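Local coordinates for hypothetical protein VC1899 (Vibrio cholerae, PDB 1XMX) that is of unknown function but belongs to the Card1-like endonuclease family, and so probably binds nucleic acid and may cleave it, at residues A[15-20]-A[93-98]; A[51-56]-A[144-149]; A[281-286]-A[329-334]; A[290-295]-A[322-327]. All blocks are in the same frame, centred on the assembly; numbering follows the deposited sequence.

Contact 1: A[15-20]-A[93-98]; sequences VRLVTP and ASCGLR
R16 and S94 meet through both their side-chain roots and the arginine's charged end, while L17 and C95 form a separate apolar patch beside them. The polar part is an approach rather than a bond. R16 NH2 comes to 2.9 Å from S94 O, yet neither this nitrogen nor NH1 lies at an angle suited to a hydrogen bond with that carbonyl. NH1 is instead bonded to V118 O, and S94 OG is held by N92 OD1 and the backbone N of V118. A serine fits here because its small hydroxyl can serve both of these neighbours. The bend at chi3 (-65°) turns the R16 guanidinium back over S94, whose CB lies 3.7 Å above one face, offset toward the rim. Nearer the backbone, R16 CB and S94 CB touch at 3.7 Å.

L17 CG rests 3.7 Å from C95 SG, and L17 CD2 lies 4.0 Å from the same sulfur; both residues are buried, as suits a leucine branch against a polarisable thiol.

In this Rossmann-like domain, helix 15-22 follows strand 4-9, and the loop 93-97 links strand 88-92 to helix 98-110, with L97 at the N-cap. The contact therefore joins the start of the first helix to a loop leaving a central parallel strand, with strand 115-118 alongside and helix 40-52 packed against V18.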
loop_
_atom_site.group_PDB
_atom_site.type_symbol
_atom_site.label_atom_id
_atom_site.label_comp_id
_atom_site.label_asym_id
_atom_site.label_seq_id
_atom_site.Cartn_x
_atom_site.Cartn_y
_atom_site.Cartn_z
ATOM N N VAL A 15 6.954 3.150 -11.193
ATOM C CA VAL A 15 6.176 1.927 -11.131
ATOM C C VAL A 15 5.587 1.459 -12.468
ATOM O O VAL A 15 5.455 0.284 -12.712
ATOM C CB VAL A 15 4.995 2.112 -10.158
ATOM C CG1 VAL A 15 4.091 0.869 -10.177
ATOM C CG2 VAL A 15 5.525 2.332 -8.744
ATOM N N ARG A 16 5.198 2.392 -13.309
ATOM C CA ARG A 16 4.549 2.061 -14.563
ATOM C C ARG A 16 5.572 1.565 -15.614
ATOM O O ARG A 16 5.175 1.163 -16.692
ATOM C CB ARG A 16 3.735 3.273 -15.079
ATOM C CG ARG A 16 2.418 3.475 -14.326
ATOM C CD ARG A 16 1.839 4.790 -14.767
ATOM N NE ARG A 16 2.711 5.899 -14.366
ATOM C CZ ARG A 16 2.862 7.008 -15.065
ATOM N NH1 ARG A 16 2.199 7.161 -16.205
ATOM N NH2 ARG A 16 3.697 7.939 -14.638
ATOM N N LEU A 17 6.862 1.571 -15.287
ATOM C CA LEU A 17 7.900 0.876 -16.108
ATOM C C LEU A 17 8.032 -0.587 -15.737
ATOM O O LEU A 17 8.537 -1.384 -16.520
ATOM C CB LEU A 17 9.258 1.539 -15.938
ATOM C CG LEU A 17 9.356 3.001 -16.329
ATOM C CD1 LEU A 17 10.804 3.523 -16.148
ATOM C CD2 LEU A 17 8.847 3.226 -17.781
ATOM N N VAL A 18 7.537 -0.952 -14.553
ATOM C CA VAL A 18 7.623 -2.313 -14.094
ATOM C C VAL A 18 6.323 -3.079 -14.397
ATOM O O VAL A 18 6.366 -4.243 -14.817
ATOM C CB VAL A 18 7.841 -2.310 -12.527
ATOM C CG1 VAL A 18 7.640 -3.658 -11.909
ATOM C CG2 VAL A 18 9.219 -1.841 -12.203
ATOM N N THR A 19 5.157 -2.457 -14.152
ATOM C CA THR A 19 3.904 -3.219 -14.269
ATOM C C THR A 19 3.585 -3.835 -15.672
ATOM O O THR A 19 3.027 -4.914 -15.735
ATOM C CB THR A 19 2.720 -2.457 -13.665
ATOM O OG1 THR A 19 2.534 -1.217 -14.344
ATOM C CG2 THR A 19 2.971 -2.148 -12.170
ATOM N N PRO A 20 3.875 -3.121 -16.790
ATOM C CA PRO A 20 3.807 -3.775 -18.078
ATOM C C PRO A 20 4.633 -5.069 -18.207
ATOM O O PRO A 20 4.182 -6.024 -18.880
ATOM C CB PRO A 20 4.348 -2.703 -19.037
ATOM C CG PRO A 20 3.971 -1.366 -18.319
ATOM C CD PRO A 20 4.213 -1.675 -16.911
ATOM N N ALA A 93 6.703 5.114 -22.601
ATOM C CA ALA A 93 6.791 6.532 -22.371
ATOM C C ALA A 93 6.002 6.962 -21.133
ATOM O O ALA A 93 5.610 8.128 -21.039
ATOM C CB ALA A 93 6.209 7.273 -23.614
ATOM N N SER A 94 5.753 6.044 -20.206
ATOM C CA SER A 94 4.962 6.350 -19.011
ATOM C C SER A 94 5.682 7.324 -18.025
ATOM O O SER A 94 5.021 8.045 -17.246
ATOM C CB SER A 94 4.608 5.050 -18.253
ATOM O OG SER A 94 3.867 4.166 -19.080
ATOM N N CYS A 95 7.007 7.297 -18.015
ATOM C CA CYS A 95 7.747 7.957 -16.968
ATOM C C CYS A 95 8.840 8.854 -17.548
ATOM O O CYS A 95 9.215 8.724 -18.707
ATOM C CB CYS A 95 8.394 6.913 -16.051
ATOM S SG CYS A 95 7.202 5.831 -15.248
ATOM N N GLY A 96 9.350 9.757 -16.729
ATOM C CA GLY A 96 10.542 10.529 -17.069
ATOM C C GLY A 96 10.237 12.004 -17.192
ATOM O O GLY A 96 9.139 12.416 -17.635
ATOM N N LEU A 97 11.216 12.818 -16.856
ATOM C CA LEU A 97 11.101 14.287 -17.100
ATOM C C LEU A 97 10.784 14.594 -18.580
ATOM O O LEU A 97 11.244 13.890 -19.500
ATOM C CB LEU A 97 12.364 15.018 -16.627
ATOM C CG LEU A 97 12.644 15.083 -15.101
ATOM C CD1 LEU A 97 14.039 15.652 -14.783
ATOM C CD2 LEU A 97 11.590 15.833 -14.264
ATOM N N ARG A 98 9.974 15.620 -18.828
ATOM C CA ARG A 98 9.484 15.779 -20.202
ATOM C C ARG A 98 10.572 16.059 -21.225
ATOM O O ARG A 98 10.462 15.593 -22.325
ATOM C CB ARG A 98 8.251 16.702 -20.280
ATOM C CG ARG A 98 7.043 16.051 -19.549
ATOM C CD ARG A 98 5.993 17.066 -19.099
ATOM N NE ARG A 98 4.909 16.386 -18.375
ATOM C CZ ARG A 98 4.912 16.157 -17.060
ATOM N NH1 ARG A 98 5.939 16.565 -16.305
ATOM N NH2 ARG A 98 3.895 15.530 -16.498
#

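Contact 2: A[51-56]-A[144-149]; sequences NKRNIS and IADYLT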
loop_
_atom_site.group_PDB
_atom_site.type_symbol
_atom_site.label_atom_id
_atom_site.label_comp_id
_atom_site.label_asym_id
_atom_site.label_seq_id
_atom_site.Cartn_x
_atom_site.Cartn_y
_atom_site.Cartn_z
ATOM N N ASN A 51 14.346 -8.499 -11.631
ATOM C CA ASN A 51 15.254 -9.665 -11.671
ATOM C C ASN A 51 14.711 -10.895 -10.935
ATOM O O ASN A 51 14.953 -12.032 -11.404
ATOM C CB ASN A 51 16.673 -9.357 -11.157
ATOM C CG ASN A 51 17.484 -8.459 -12.106
ATOM O OD1 ASN A 51 18.588 -7.990 -11.732
ATOM N ND2 ASN A 51 16.957 -8.202 -13.317
ATOM N N LYS A 52 14.007 -10.661 -9.807
ATOM C CA LYS A 52 13.232 -11.685 -9.053
ATOM C C LYS A 52 12.396 -12.544 -9.996
ATOM O O LYS A 52 12.258 -13.737 -9.778
ATOM C CB LYS A 52 12.197 -11.076 -8.084
ATOM C CG LYS A 52 12.609 -10.725 -6.644
ATOM C CD LYS A 52 11.302 -10.452 -5.835
ATOM C CE LYS A 52 11.419 -9.361 -4.747
ATOM N NZ LYS A 52 11.209 -9.905 -3.320
ATOM N N ARG A 53 11.807 -11.900 -11.006
ATOM C CA ARG A 53 10.974 -12.572 -12.004
ATOM C C ARG A 53 11.725 -12.977 -13.222
ATOM O O ARG A 53 11.100 -13.315 -14.228
ATOM C CB ARG A 53 9.866 -11.676 -12.478
ATOM C CG ARG A 53 8.765 -11.541 -11.488
ATOM C CD ARG A 53 8.941 -10.404 -10.567
ATOM N NE ARG A 53 7.663 -10.197 -9.919
ATOM C CZ ARG A 53 7.487 -9.471 -8.826
ATOM N NH1 ARG A 53 8.530 -8.884 -8.258
ATOM N NH2 ARG A 53 6.275 -9.351 -8.294
ATOM N N ASN A 54 13.053 -12.938 -13.177
ATOM C CA ASN A 54 13.792 -13.398 -14.328
ATOM C C ASN A 54 13.540 -12.470 -15.490
ATOM O O ASN A 54 13.632 -12.867 -16.644
ATOM C CB ASN A 54 13.277 -14.774 -14.727
ATOM C CG ASN A 54 13.240 -15.726 -13.569
ATOM O OD1 ASN A 54 14.309 -16.143 -13.094
ATOM N ND2 ASN A 54 12.006 -16.055 -13.060
ATOM N N ILE A 55 13.134 -11.248 -15.200
ATOM C CA ILE A 55 13.160 -10.212 -16.229
ATOM C C ILE A 55 14.491 -9.505 -16.106
ATOM O O ILE A 55 14.851 -8.970 -15.038
ATOM C CB ILE A 55 11.975 -9.263 -16.070
ATOM C CG1 ILE A 55 10.697 -10.016 -16.401
ATOM C CG2 ILE A 55 12.104 -7.962 -16.947
ATOM C CD1 ILE A 55 9.548 -9.527 -15.583
ATOM N N SER A 56 15.231 -9.493 -17.198
ATOM C CA SER A 56 16.517 -8.799 -17.198
ATOM C C SER A 56 16.489 -7.288 -17.485
ATOM O O SER A 56 15.548 -6.773 -18.094
ATOM C CB SER A 56 17.539 -9.541 -18.085
ATOM O OG SER A 56 17.141 -9.501 -19.415
ATOM N N ILE A 144 2.970 -5.478 -2.532
ATOM C CA ILE A 144 3.416 -4.470 -1.515
ATOM C C ILE A 144 4.931 -4.477 -1.328
ATOM O O ILE A 144 5.567 -3.422 -1.235
ATOM C CB ILE A 144 2.760 -4.743 -0.123
ATOM C CG1 ILE A 144 1.244 -4.640 -0.223
ATOM C CG2 ILE A 144 3.349 -3.770 0.982
ATOM C CD1 ILE A 144 0.449 -5.418 0.815
ATOM N N ALA A 145 5.509 -5.670 -1.275
ATOM C CA ALA A 145 6.938 -5.837 -1.038
ATOM C C ALA A 145 7.713 -5.184 -2.132
ATOM O O ALA A 145 8.711 -4.486 -1.872
ATOM C CB ALA A 145 7.268 -7.278 -0.964
ATOM N N ASP A 146 7.241 -5.389 -3.369
ATOM C CA ASP A 146 7.864 -4.832 -4.581
ATOM C C ASP A 146 7.735 -3.357 -4.590
ATOM O O ASP A 146 8.686 -2.638 -4.986
ATOM C CB ASP A 146 7.123 -5.311 -5.787
ATOM C CG ASP A 146 7.508 -6.683 -6.158
ATOM O OD1 ASP A 146 8.611 -7.116 -5.685
ATOM O OD2 ASP A 146 6.713 -7.313 -6.909
ATOM N N TYR A 147 6.554 -2.900 -4.160
ATOM C CA TYR A 147 6.281 -1.475 -4.086
ATOM C C TYR A 147 7.230 -0.792 -3.137
ATOM O O TYR A 147 7.779 0.254 -3.463
ATOM C CB TYR A 147 4.861 -1.221 -3.586
ATOM C CG TYR A 147 4.086 -0.402 -4.585
ATOM C CD1 TYR A 147 4.289 0.963 -4.695
ATOM C CD2 TYR A 147 3.171 -1.000 -5.449
ATOM C CE1 TYR A 147 3.587 1.715 -5.621
ATOM C CE2 TYR A 147 2.455 -0.247 -6.397
ATOM C CZ TYR A 147 2.666 1.106 -6.452
ATOM O OH TYR A 147 1.988 1.865 -7.357
ATOM N N LEU A 148 7.440 -1.373 -1.956
ATOM C CA LEU A 148 8.349 -0.757 -1.014
ATOM C C LEU A 148 9.766 -0.712 -1.552
ATOM O O LEU A 148 10.447 0.322 -1.400
ATOM C CB LEU A 148 8.290 -1.401 0.369
ATOM C CG LEU A 148 6.895 -1.362 1.022
ATOM C CD1 LEU A 148 6.842 -2.202 2.276
ATOM C CD2 LEU A 148 6.461 0.047 1.337
ATOM N N THR A 149 10.226 -1.807 -2.163
ATOM C CA THR A 149 11.564 -1.841 -2.711
ATOM C C THR A 149 11.727 -0.702 -3.723
ATOM O O THR A 149 12.683 0.079 -3.678
ATOM C CB THR A 149 11.825 -3.166 -3.409
ATOM O OG1 THR A 149 11.703 -4.189 -2.437
ATOM C CG2 THR A 149 13.230 -3.201 -4.060
#
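At the Schellman motif that ends helix 40-52, R53 leaves the closing turn and pairs with D146 in the first turn of helix 144-150. N54, with positive phi, is the C-prime residue: its N bonds to N51 O, and I55 N to L50 O. The two side chains come from opposite directions, and the arginine grips the carboxylate end-on with both terminal nitrogens. R53 NH1 reaches D146 OD1 at 3.1 Å along a nearly straight bond (167°), with the oxygen in the guanidinium plane. R53 NH2 meets the syn lone pair of D146 OD2 at 2.5 Å, a length short enough to be read with caution. The grip is twisted, for the two planes lie 49° apart. The chain of R53 reaches this position through a bend at chi2 (91°), and NH1 also donates to V49 O. K52 adds its CE methylene, 3.7 Å from D146 OD1, while its NZ stays beyond salt-bridge range. T143, just before the segment, bonds through OG1 to D146 N. With an arginine and a lysine close by, this buried carboxylate is probably kept ionised, and the positive end of the helix dipole would probably also favour the charged form.

Contact 3: A[281-286]-A[329-334]; sequences VYRQLG and RDLLGG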
loop_
_atom_site.group_PDB
_atom_site.type_symbol
_atom_site.label_atom_id
_atom_site.label_comp_id
_atom_site.label_asym_id
_atom_site.label_seq_id
_atom_site.Cartn_x
_atom_site.Cartn_y
_atom_site.Cartn_z
ATOM N N VAL A 281 8.077 -1.324 8.162
ATOM C CA VAL A 281 8.709 -0.674 7.009
ATOM C C VAL A 281 9.963 0.032 7.521
ATOM O O VAL A 281 9.898 0.806 8.495
ATOM C CB VAL A 281 7.815 0.434 6.374
ATOM C CG1 VAL A 281 8.477 1.039 5.087
ATOM C CG2 VAL A 281 6.420 -0.049 6.121
ATOM N N TYR A 282 11.086 -0.260 6.877
ATOM C CA TYR A 282 12.385 0.287 7.210
ATOM C C TYR A 282 12.960 1.109 6.040
ATOM O O TYR A 282 12.838 0.694 4.879
ATOM C CB TYR A 282 13.346 -0.868 7.572
ATOM C CG TYR A 282 12.884 -1.707 8.751
ATOM C CD1 TYR A 282 12.079 -2.832 8.567
ATOM C CD2 TYR A 282 13.256 -1.371 10.046
ATOM C CE1 TYR A 282 11.654 -3.608 9.654
ATOM C CE2 TYR A 282 12.828 -2.124 11.159
ATOM C CZ TYR A 282 12.024 -3.247 10.951
ATOM O OH TYR A 282 11.605 -3.996 12.043
ATOM N N ARG A 283 13.561 2.272 6.352
ATOM C CA ARG A 283 14.315 3.056 5.370
ATOM C C ARG A 283 15.658 3.461 5.969
ATOM O O ARG A 283 15.693 4.014 7.066
ATOM C CB ARG A 283 13.533 4.294 4.921
ATOM C CG ARG A 283 12.296 3.959 4.085
ATOM C CD ARG A 283 11.386 5.156 3.813
ATOM N NE ARG A 283 10.766 5.659 5.028
ATOM C CZ ARG A 283 9.885 6.661 5.121
ATOM N NH1 ARG A 283 9.467 7.335 4.064
ATOM N NH2 ARG A 283 9.423 7.009 6.319
ATOM N N GLN A 284 16.754 3.139 5.294
ATOM C CA GLN A 284 18.077 3.505 5.767
ATOM C C GLN A 284 18.441 4.896 5.281
ATOM O O GLN A 284 18.250 5.206 4.095
ATOM C CB GLN A 284 19.151 2.540 5.252
ATOM C CG GLN A 284 19.390 1.309 6.095
ATOM C CD GLN A 284 19.726 1.610 7.561
ATOM O OE1 GLN A 284 18.939 1.278 8.443
ATOM N NE2 GLN A 284 20.912 2.214 7.831
ATOM N N LEU A 285 18.993 5.718 6.181
ATOM C CA LEU A 285 19.665 6.984 5.798
ATOM C C LEU A 285 21.075 7.022 6.408
ATOM O O LEU A 285 21.249 7.369 7.578
ATOM C CB LEU A 285 18.851 8.214 6.210
ATOM C CG LEU A 285 17.396 8.414 5.713
ATOM C CD1 LEU A 285 16.474 7.200 5.945
ATOM C CD2 LEU A 285 16.776 9.624 6.355
ATOM N N GLY A 286 22.086 6.658 5.624
ATOM C CA GLY A 286 23.413 6.429 6.210
ATOM C C GLY A 286 23.297 5.375 7.308
ATOM O O GLY A 286 22.646 4.355 7.125
ATOM N N ARG A 329 2.215 7.874 2.554
ATOM C CA ARG A 329 1.577 7.588 1.295
ATOM C C ARG A 329 2.508 8.014 0.107
ATOM O O ARG A 329 2.980 7.178 -0.691
ATOM C CB ARG A 329 0.256 8.338 1.362
ATOM C CG ARG A 329 -0.652 8.244 0.154
ATOM C CD ARG A 329 -0.701 9.608 -0.396
ATOM N NE ARG A 329 -1.947 10.258 -0.126
ATOM C CZ ARG A 329 -2.094 11.565 -0.243
ATOM N NH1 ARG A 329 -1.033 12.305 -0.563
ATOM N NH2 ARG A 329 -3.273 12.137 -0.012
ATOM N N ASP A 330 2.833 9.305 0.060
ATOM C CA ASP A 330 3.755 9.875 -0.927
ATOM C C ASP A 330 5.068 9.126 -1.040
ATOM O O ASP A 330 5.447 8.661 -2.116
ATOM C CB ASP A 330 4.007 11.353 -0.590
ATOM C CG ASP A 330 2.702 12.205 -0.647
ATOM O OD1 ASP A 330 1.766 11.827 -1.449
ATOM O OD2 ASP A 330 2.605 13.231 0.107
ATOM N N LEU A 331 5.751 8.991 0.090
ATOM C CA LEU A 331 7.082 8.457 0.155
ATOM C C LEU A 331 7.140 6.952 -0.107
ATOM O O LEU A 331 8.193 6.436 -0.487
ATOM C CB LEU A 331 7.672 8.753 1.552
ATOM C CG LEU A 331 8.608 9.989 1.649
ATOM C CD1 LEU A 331 8.189 10.975 2.674
ATOM C CD2 LEU A 331 10.064 9.587 1.924
ATOM N N LEU A 332 6.039 6.228 0.129
ATOM C CA LEU A 332 6.077 4.760 -0.029
ATOM C C LEU A 332 5.420 4.237 -1.324
ATOM O O LEU A 332 5.601 3.064 -1.738
ATOM C CB LEU A 332 5.483 4.055 1.226
ATOM C CG LEU A 332 6.151 4.313 2.622
ATOM C CD1 LEU A 332 5.420 3.614 3.706
ATOM C CD2 LEU A 332 7.599 3.881 2.741
ATOM N N GLY A 333 4.613 5.065 -1.957
ATOM C CA GLY A 333 3.961 4.597 -3.157
ATOM C C GLY A 333 3.829 5.641 -4.232
ATOM O O GLY A 333 3.135 5.410 -5.231
ATOM N N GLY A 334 4.389 6.820 -3.999
ATOM C CA GLY A 334 4.454 7.828 -5.033
ATOM C C GLY A 334 3.130 8.419 -5.345
ATOM O O GLY A 334 2.237 8.416 -4.512
#
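V281 and L332 reach toward each other tip to tip, V281 CG1 lying 3.8 Å from L332 CD2. With CG1 anti to the backbone N (chi1 -176°), the valine directs that methyl at the helix, and both partners are buried, as branched aliphatic residues should be between a sheet and a helix. The same L332 methyl sits 4.1 Å from R283 CD and extends over one face of the R283 guanidinium. R283 then crosses L331 at about a right angle, its NH1 3.4 Å from L331 CB and closer still to CD2, a tight approach whose exact length is doubtful. An arginine suits this place: its methylenes and one guanidinium face pack on L332, with NH1 beside the exposed L331. No hydrogen bond joins the two segments.

The setting is the domain assigned to the PD-(D/E)XK clan, in which helix 321-333 lies against the mixed sheet. The axes of the short segments 281-285 and 329-333 run almost perpendicular, at 82°, and approach to 11.7 Å.

Further out, A153 touches V281, R283 and L332 together, and L294 of the neighbouring strand packs on V281. Within the helix itself, R329 NH1 makes a salt bridge with D330 OD1 at 3.0 Å.

Contact 4: A[290-295]-A[322-327]; sequences VRNELD and LYKLES
K324 meets N292 where helix 321-333 faces strand 288-300 of the mixed sheet, within the domain assigned to the PD-(D/E)XK clan. The strand forms an antiparallel pair with 279-285, in which V290 is bonded through its backbone to R283.

One direct hydrogen bond crosses the contact. K324 NZ donates to N292 OD1 at 2.9 Å, with a C=O...donor angle of 150° and the nitrogen tilted 18° from the carbonyl plane. The side chains slide past each other in opposite directions. A lysine suits this place because the helix backbone is far from the strand: its chain runs extended, with CG anti to the backbone N (chi1 -177°), until a final bend at chi4 brings the ammonium beside the amide. Asparagine offers a neutral carbonyl oxygen, so the buried N292 gains a donor for OD1 from an otherwise exposed lysine.

The second link is through solvent. Water 1 accepts from K324 NZ at a doubtfully short 2.5 Å and so ties the ammonium to the strand backbone one residue beyond N292, where the same water accepts from E293 N at 3.2 Å.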
loop_
_atom_site.group_PDB
_atom_site.type_symbol
_atom_site.label_atom_id
_atom_site.label_comp_id
_atom_site.label_asym_id
_atom_site.label_seq_id
_atom_site.Cartn_x
_atom_site.Cartn_y
_atom_site.Cartn_z
ATOM N N VAL A 290 14.698 5.231 9.681
ATOM C CA VAL A 290 13.295 5.476 10.062
ATOM C C VAL A 290 12.355 4.274 9.869
ATOM O O VAL A 290 12.314 3.689 8.803
ATOM C CB VAL A 290 12.715 6.851 9.564
ATOM C CG1 VAL A 290 13.782 7.736 8.890
ATOM C CG2 VAL A 290 11.417 6.692 8.777
ATOM N N ARG A 291 11.682 3.889 10.959
ATOM C CA ARG A 291 10.784 2.708 11.034
ATOM C C ARG A 291 9.332 3.207 11.060
ATOM O O ARG A 291 9.022 4.185 11.740
ATOM C CB ARG A 291 11.083 1.871 12.300
ATOM C CG ARG A 291 10.493 0.423 12.368
ATOM C CD ARG A 291 9.003 0.337 12.073
ATOM N NE ARG A 291 8.212 -0.404 13.083
ATOM C CZ ARG A 291 7.238 0.116 13.865
ATOM N NH1 ARG A 291 6.919 1.416 13.775
ATOM N NH2 ARG A 291 6.569 -0.663 14.746
ATOM N N ASN A 292 8.468 2.569 10.274
ATOM C CA ASN A 292 7.066 2.889 10.255
ATOM C C ASN A 292 6.299 1.580 10.305
ATOM O O ASN A 292 6.880 0.546 10.084
ATOM C CB ASN A 292 6.715 3.652 8.985
ATOM C CG ASN A 292 7.205 5.100 9.010
ATOM O OD1 ASN A 292 6.716 5.943 9.804
ATOM N ND2 ASN A 292 8.158 5.408 8.120
ATOM N N GLU A 293 5.003 1.624 10.628
ATOM C CA GLU A 293 4.156 0.415 10.559
ATOM C C GLU A 293 2.916 0.692 9.737
ATOM O O GLU A 293 2.251 1.673 9.973
ATOM C CB GLU A 293 3.723 -0.058 11.948
ATOM C CG GLU A 293 2.736 -1.223 11.889
ATOM C CD GLU A 293 2.461 -1.789 13.255
ATOM O OE1 GLU A 293 1.649 -1.196 14.012
ATOM O OE2 GLU A 293 3.074 -2.829 13.582
ATOM N N LEU A 294 2.591 -0.171 8.781
ATOM C CA LEU A 294 1.354 -0.008 8.010
ATOM C C LEU A 294 0.295 -0.967 8.569
ATOM O O LEU A 294 0.451 -2.190 8.499
ATOM C CB LEU A 294 1.594 -0.243 6.493
ATOM C CG LEU A 294 2.786 0.392 5.831
ATOM C CD1 LEU A 294 2.880 0.048 4.370
ATOM C CD2 LEU A 294 2.760 1.887 5.943
ATOM N N ASP A 295 -0.746 -0.415 9.198
ATOM C CA ASP A 295 -1.738 -1.245 9.870
ATOM C C ASP A 295 -2.350 -2.270 8.896
ATOM O O ASP A 295 -2.277 -3.476 9.133
ATOM C CB ASP A 295 -2.782 -0.388 10.612
ATOM C CG ASP A 295 -2.164 0.454 11.734
ATOM O OD1 ASP A 295 -1.060 0.112 12.220
ATOM O OD2 ASP A 295 -2.747 1.490 12.126
ATOM N N LEU A 322 -2.565 12.749 10.552
ATOM C CA LEU A 322 -2.975 12.971 9.192
ATOM C C LEU A 322 -1.827 13.504 8.297
ATOM O O LEU A 322 -1.736 13.111 7.139
ATOM C CB LEU A 322 -4.153 13.937 9.172
ATOM C CG LEU A 322 -5.431 13.366 9.798
ATOM C CD1 LEU A 322 -6.463 14.434 9.623
ATOM C CD2 LEU A 322 -5.919 12.098 9.073
ATOM N N TYR A 323 -1.004 14.423 8.811
ATOM C CA TYR A 323 0.218 14.870 8.104
ATOM C C TYR A 323 1.197 13.745 7.893
ATOM O O TYR A 323 1.826 13.633 6.821
ATOM C CB TYR A 323 0.941 15.934 8.900
ATOM C CG TYR A 323 0.205 17.171 8.960
ATOM C CD1 TYR A 323 -0.147 17.837 7.804
ATOM C CD2 TYR A 323 -0.176 17.692 10.177
ATOM C CE1 TYR A 323 -0.866 19.022 7.852
ATOM C CE2 TYR A 323 -0.887 18.845 10.234
ATOM C CZ TYR A 323 -1.225 19.510 9.074
ATOM O OH TYR A 323 -1.923 20.708 9.198
ATOM N N LYS A 324 1.349 12.932 8.941
ATOM C CA LYS A 324 2.201 11.768 8.861
ATOM C C LYS A 324 1.666 10.720 7.897
ATOM O O LYS A 324 2.432 10.137 7.146
ATOM C CB LYS A 324 2.393 11.145 10.229
ATOM C CG LYS A 324 3.324 9.983 10.201
ATOM C CD LYS A 324 3.163 9.211 11.510
ATOM C CE LYS A 324 4.356 8.393 11.892
ATOM N NZ LYS A 324 4.392 7.056 11.207
ATOM N N LEU A 325 0.363 10.437 7.951
ATOM C CA LEU A 325 -0.225 9.450 7.008
ATOM C C LEU A 325 -0.010 9.874 5.555
ATOM O O LEU A 325 0.477 9.087 4.769
ATOM C CB LEU A 325 -1.721 9.221 7.278
ATOM C CG LEU A 325 -2.489 8.161 6.455
ATOM C CD1 LEU A 325 -1.814 6.787 6.468
ATOM C CD2 LEU A 325 -3.965 8.059 6.939
ATOM N N GLU A 326 -0.360 11.105 5.214
ATOM C CA GLU A 326 -0.124 11.642 3.886
ATOM C C GLU A 326 1.351 11.566 3.434
ATOM O O GLU A 326 1.678 11.372 2.241
ATOM C CB GLU A 326 -0.534 13.102 3.826
ATOM C CG GLU A 326 -0.586 13.556 2.401
ATOM C CD GLU A 326 -0.091 14.964 2.219
ATOM O OE1 GLU A 326 0.775 15.387 3.027
ATOM O OE2 GLU A 326 -0.576 15.665 1.286
ATOM N N SER A 327 2.240 11.760 4.391
ATOM C CA SER A 327 3.635 11.736 4.114
ATOM C C SER A 327 4.133 10.299 3.827
ATOM O O SER A 327 5.019 10.085 2.993
ATOM C CB SER A 327 4.346 12.342 5.294
ATOM O OG SER A 327 5.631 11.814 5.360
HETATM O O HOH W 1 4.387 4.567 11.605
#

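Overall arrangement
From the N terminus, contact 1 closes the first loop, from helix 15-22 to the segment following strand 88-92. Contact 2 opens within that loop, at the end of helix 40-52, and closes beyond it at helix 144-150, so the two cross. Both lie earlier in the chain than contacts 3 and 4. These two share helix 321-333 and two adjacent strands, 279-285 and 288-300; contact 4 begins and ends between the segments of contact 3. Y147 of the 144-149 segment bridges the halves: its OH packs on V15 of contact 1, and its ring on the backbone oxygens of L332 and G333 of contact 3. Helix 144-150 thus joins the N-terminal Rossmann-like sheet to the endonuclease domain.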